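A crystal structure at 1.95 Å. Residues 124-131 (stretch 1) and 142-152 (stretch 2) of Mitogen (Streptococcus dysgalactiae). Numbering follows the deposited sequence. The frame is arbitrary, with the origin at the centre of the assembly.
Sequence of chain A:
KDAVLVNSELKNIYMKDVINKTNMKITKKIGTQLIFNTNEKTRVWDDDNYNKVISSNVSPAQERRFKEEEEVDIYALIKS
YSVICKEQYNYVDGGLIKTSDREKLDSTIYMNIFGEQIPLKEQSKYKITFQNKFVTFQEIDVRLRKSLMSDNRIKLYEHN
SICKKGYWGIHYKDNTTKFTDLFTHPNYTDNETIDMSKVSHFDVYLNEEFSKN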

# COMPACT_ATOMS: atom_id res chain seq x y z
N SER A 124 -6.89 -6.85 -18.73
CA SER A 124 -6.59 -7.81 -17.68
C SER A 124 -5.22 -8.46 -17.88
O SER A 124 -5.07 -9.67 -17.71
CB SER A 124 -7.70 -8.88 -17.61
OG SER A 124 -8.96 -8.33 -17.21
N LYS A 125 -4.22 -7.67 -18.23
CA LYS A 125 -2.91 -8.24 -18.41
C LYS A 125 -2.10 -8.16 -17.12
O LYS A 125 -1.13 -8.90 -16.93
CB LYS A 125 -2.16 -7.55 -19.55
CG LYS A 125 -1.79 -6.12 -19.29
CD LYS A 125 -0.53 -5.77 -20.07
CE LYS A 125 -0.06 -4.35 -19.77
NZ LYS A 125 1.33 -4.11 -20.27
N TYR A 126 -2.52 -7.27 -16.21
CA TYR A 126 -1.85 -7.08 -14.92
C TYR A 126 -2.31 -7.97 -13.76
O TYR A 126 -3.51 -8.08 -13.48
CB TYR A 126 -1.97 -5.63 -14.46
CG TYR A 126 -1.12 -4.69 -15.25
CD1 TYR A 126 -1.69 -3.84 -16.19
CD2 TYR A 126 0.26 -4.66 -15.07
CE1 TYR A 126 -0.89 -2.96 -16.93
CE2 TYR A 126 1.06 -3.80 -15.79
CZ TYR A 126 0.48 -2.95 -16.72
OH TYR A 126 1.28 -2.08 -17.43
N LYS A 127 -1.33 -8.57 -13.10
CA LYS A 127 -1.52 -9.45 -11.94
C LYS A 127 -0.55 -8.98 -10.84
O LYS A 127 0.53 -8.45 -11.15
CB LYS A 127 -1.22 -10.91 -12.33
N ILE A 128 -0.94 -9.11 -9.58
CA ILE A 128 -0.06 -8.75 -8.46
C ILE A 128 0.03 -10.04 -7.67
O ILE A 128 -0.99 -10.65 -7.33
CB ILE A 128 -0.64 -7.65 -7.51
CG1 ILE A 128 -0.92 -6.34 -8.29
CG2 ILE A 128 0.36 -7.34 -6.40
CD1 ILE A 128 -1.59 -5.24 -7.42
N THR A 129 1.25 -10.45 -7.38
CA THR A 129 1.48 -11.68 -6.64
C THR A 129 1.77 -11.45 -5.15
O THR A 129 2.55 -10.57 -4.78
CB THR A 129 2.64 -12.49 -7.28
OG1 THR A 129 2.24 -12.96 -8.59
CG2 THR A 129 3.01 -13.69 -6.41
N PHE A 130 1.11 -12.26 -4.30
CA PHE A 130 1.27 -12.24 -2.83
C PHE A 130 1.60 -13.66 -2.33
O PHE A 130 1.16 -14.66 -2.91
CB PHE A 130 -0.01 -11.77 -2.13
CG PHE A 130 -0.50 -10.44 -2.60
CD1 PHE A 130 -1.39 -10.36 -3.67
CD2 PHE A 130 -0.08 -9.27 -1.99
CE1 PHE A 130 -1.85 -9.12 -4.12
CE2 PHE A 130 -0.54 -8.03 -2.44
CZ PHE A 130 -1.42 -7.96 -3.51
N GLN A 131 2.37 -13.75 -1.26
CA GLN A 131 2.71 -15.05 -0.72
C GLN A 131 2.30 -15.29 0.73
O GLN A 131 2.70 -16.31 1.33
CB GLN A 131 4.21 -15.30 -0.90
CG GLN A 131 5.08 -14.30 -0.23
CD GLN A 131 6.51 -14.44 -0.65
OE1 GLN A 131 7.23 -15.33 -0.17
NE2 GLN A 131 6.95 -13.57 -1.56
N VAL A 142 -0.28 0.54 -2.56
CA VAL A 142 0.99 1.04 -3.07
C VAL A 142 1.51 0.27 -4.29
O VAL A 142 1.99 0.87 -5.24
CB VAL A 142 2.08 1.02 -1.95
CG1 VAL A 142 3.47 1.25 -2.57
CG2 VAL A 142 1.74 2.07 -0.88
N ARG A 143 1.45 -1.05 -4.26
CA ARG A 143 1.91 -1.81 -5.41
C ARG A 143 0.96 -1.59 -6.62
O ARG A 143 1.40 -1.52 -7.79
CB ARG A 143 1.99 -3.30 -5.04
CG ARG A 143 3.01 -3.62 -3.96
CD ARG A 143 3.02 -5.11 -3.61
NE ARG A 143 3.39 -5.95 -4.75
CZ ARG A 143 3.35 -7.27 -4.75
NH1 ARG A 143 2.95 -7.91 -3.67
NH2 ARG A 143 3.71 -7.97 -5.81
N LEU A 144 -0.34 -1.47 -6.35
CA LEU A 144 -1.30 -1.27 -7.42
C LEU A 144 -1.07 0.08 -8.07
O LEU A 144 -1.11 0.19 -9.30
CB LEU A 144 -2.75 -1.35 -6.91
CG LEU A 144 -3.85 -1.20 -7.97
CD1 LEU A 144 -5.06 -2.05 -7.61
CD2 LEU A 144 -4.23 0.26 -8.11
N ARG A 145 -0.82 1.10 -7.25
CA ARG A 145 -0.58 2.44 -7.79
C ARG A 145 0.72 2.49 -8.58
O ARG A 145 0.75 3.05 -9.67
CB ARG A 145 -0.56 3.49 -6.67
CG ARG A 145 -1.91 3.74 -6.05
CD ARG A 145 -1.84 4.67 -4.87
NE ARG A 145 -3.08 4.66 -4.10
CZ ARG A 145 -3.82 5.73 -3.84
NH1 ARG A 145 -3.47 6.93 -4.27
NH2 ARG A 145 -4.91 5.59 -3.11
N LYS A 146 1.79 1.90 -8.04
CA LYS A 146 3.10 1.87 -8.70
C LYS A 146 3.03 1.14 -10.05
O LYS A 146 3.66 1.55 -11.02
CB LYS A 146 4.14 1.22 -7.79
CG LYS A 146 4.70 2.16 -6.73
CD LYS A 146 5.67 1.43 -5.79
CE LYS A 146 6.32 2.33 -4.74
NZ LYS A 146 7.38 3.17 -5.31
N SER A 147 2.26 0.07 -10.11
CA SER A 147 2.08 -0.67 -11.35
C SER A 147 1.37 0.23 -12.39
O SER A 147 1.69 0.22 -13.58
CB SER A 147 1.27 -1.94 -11.06
OG SER A 147 0.80 -2.55 -12.25
N LEU A 148 0.39 1.02 -11.94
CA LEU A 148 -0.33 1.92 -12.82
C LEU A 148 0.55 3.12 -13.21
O LEU A 148 0.41 3.68 -14.29
CB LEU A 148 -1.61 2.42 -12.12
CG LEU A 148 -2.79 1.45 -11.95
CD1 LEU A 148 -3.81 2.06 -11.02
CD2 LEU A 148 -3.41 1.14 -13.30
N MET A 149 1.45 3.51 -12.31
CA MET A 149 2.34 4.63 -12.58
C MET A 149 3.33 4.32 -13.70
O MET A 149 3.62 5.19 -14.54
CB MET A 149 3.09 5.02 -11.31
CG MET A 149 2.20 5.64 -10.25
SD MET A 149 3.10 6.39 -8.92
CE MET A 149 4.08 5.08 -8.44
N SER A 150 3.85 3.09 -13.72
CA SER A 150 4.81 2.67 -14.73
C SER A 150 4.18 2.22 -16.04
O SER A 150 4.86 2.10 -17.05
CB SER A 150 5.72 1.57 -14.18
OG SER A 150 4.98 0.53 -13.56
N ASP A 151 2.88 1.97 -16.04
CA ASP A 151 2.21 1.56 -17.26
C ASP A 151 2.37 2.67 -18.30
O ASP A 151 1.99 3.83 -18.06
CB ASP A 151 0.73 1.33 -16.98
CG ASP A 151 -0.01 0.82 -18.18
OD1 ASP A 151 -0.16 -0.40 -18.33
OD2 ASP A 151 -0.43 1.65 -19.00
N ASN A 152 2.93 2.32 -19.46
CA ASN A 152 3.15 3.29 -20.53
C ASN A 152 1.87 3.91 -21.06
O ASN A 152 1.87 5.06 -21.49
CB ASN A 152 3.92 2.65 -21.68

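This is a modest contact between a helix and a β-strand, in which a helix packs roughly antiparallel against the strand and a small apolar centre is held between two polar anchors, a tyrosine–aspartate hydrogen bond at one end and an arginine clasping a backbone carbonyl at the other. The two axes approach to 9.9 Å and their N-to-C directions differ by 147°, so the elements run roughly antiparallel: Tyr 126 meets Ser 147 and, further on, Asp 151, while Ile 128 and Thr 129 meet Arg 143 and Leu 144. Only 373 Å² is buried, both sides summed.

The alternation of the extended chain selects the strand's contributors. Tyr 126 and Ile 128 point toward the helix, whereas Lys 127 and Thr 129 point away. On the helix, Arg 143 and Ser 147 also point toward the strand; they stand four residues apart, about one turn, and are joined along the backbone by the hydrogen bond from Ser 147 N to Arg 143 O (2.9 Å).

At the first anchor, Tyr 126 OH donates a hydrogen bond to Asp 151 OD1 across 2.4 Å, a very short distance. The carboxylate oxygen lies at the edge of the ring, near its plane, where a phenol hydroxyl can best direct its proton. Tyrosine suits this place because its long, rigid side chain spans the gap and ends in a donor. Asp 151 lies in the loop. Its CA-to-CB bond points toward the strand, and with chi1 at -176° (t) OD1 comes within reach of the hydroxyl; its other oxygen, OD2, is hydrogen-bonded to a residue just outside the stretch. Lys 125 adds a looser electrostatic influence: its NZ lies 4.4 Å from Asp 151 OD1, opposite charges near each other but beyond a salt bridge.

Between the anchors the packing is close. Ser 147 OG sits 3.6 Å from Tyr 126 CD2, a van der Waals contact, and serine's short side chain lies beside the tyrosine ring; the CA atoms of Tyr 126 and Ser 147 are 8.3 Å apart. Ile 128 CD1 lies 4.1 Å from Leu 144 CB. Both residues are buried, and their branched aliphatic side chains suit a site that water does not reach easily.

At the second anchor, Arg 143 does several things at once. Its NH1 and NH2 both donate to Thr 129 O, at 2.9 and 3.0 Å, so that one carbonyl accepts a forked pair of hydrogen bonds at the edge of the guanidinium, near its plane. Thr 129 can take part although its side chain points away, because the acceptor belongs to the backbone. Meanwhile Ile 128 CG2 lies over one face of the guanidinium, 3.4 Å from Arg 143 CZ: the flat group offers an apolar carbon its face while its N–H bonds point outward in the plane. Phe 130 also lies near the guanidinium, its CE2 3.7 Å from Arg 143 NH1, but with Arg 143 CZ 5.0 Å from the centroid of the Phe 130 ring any cation–π attraction is at most weak.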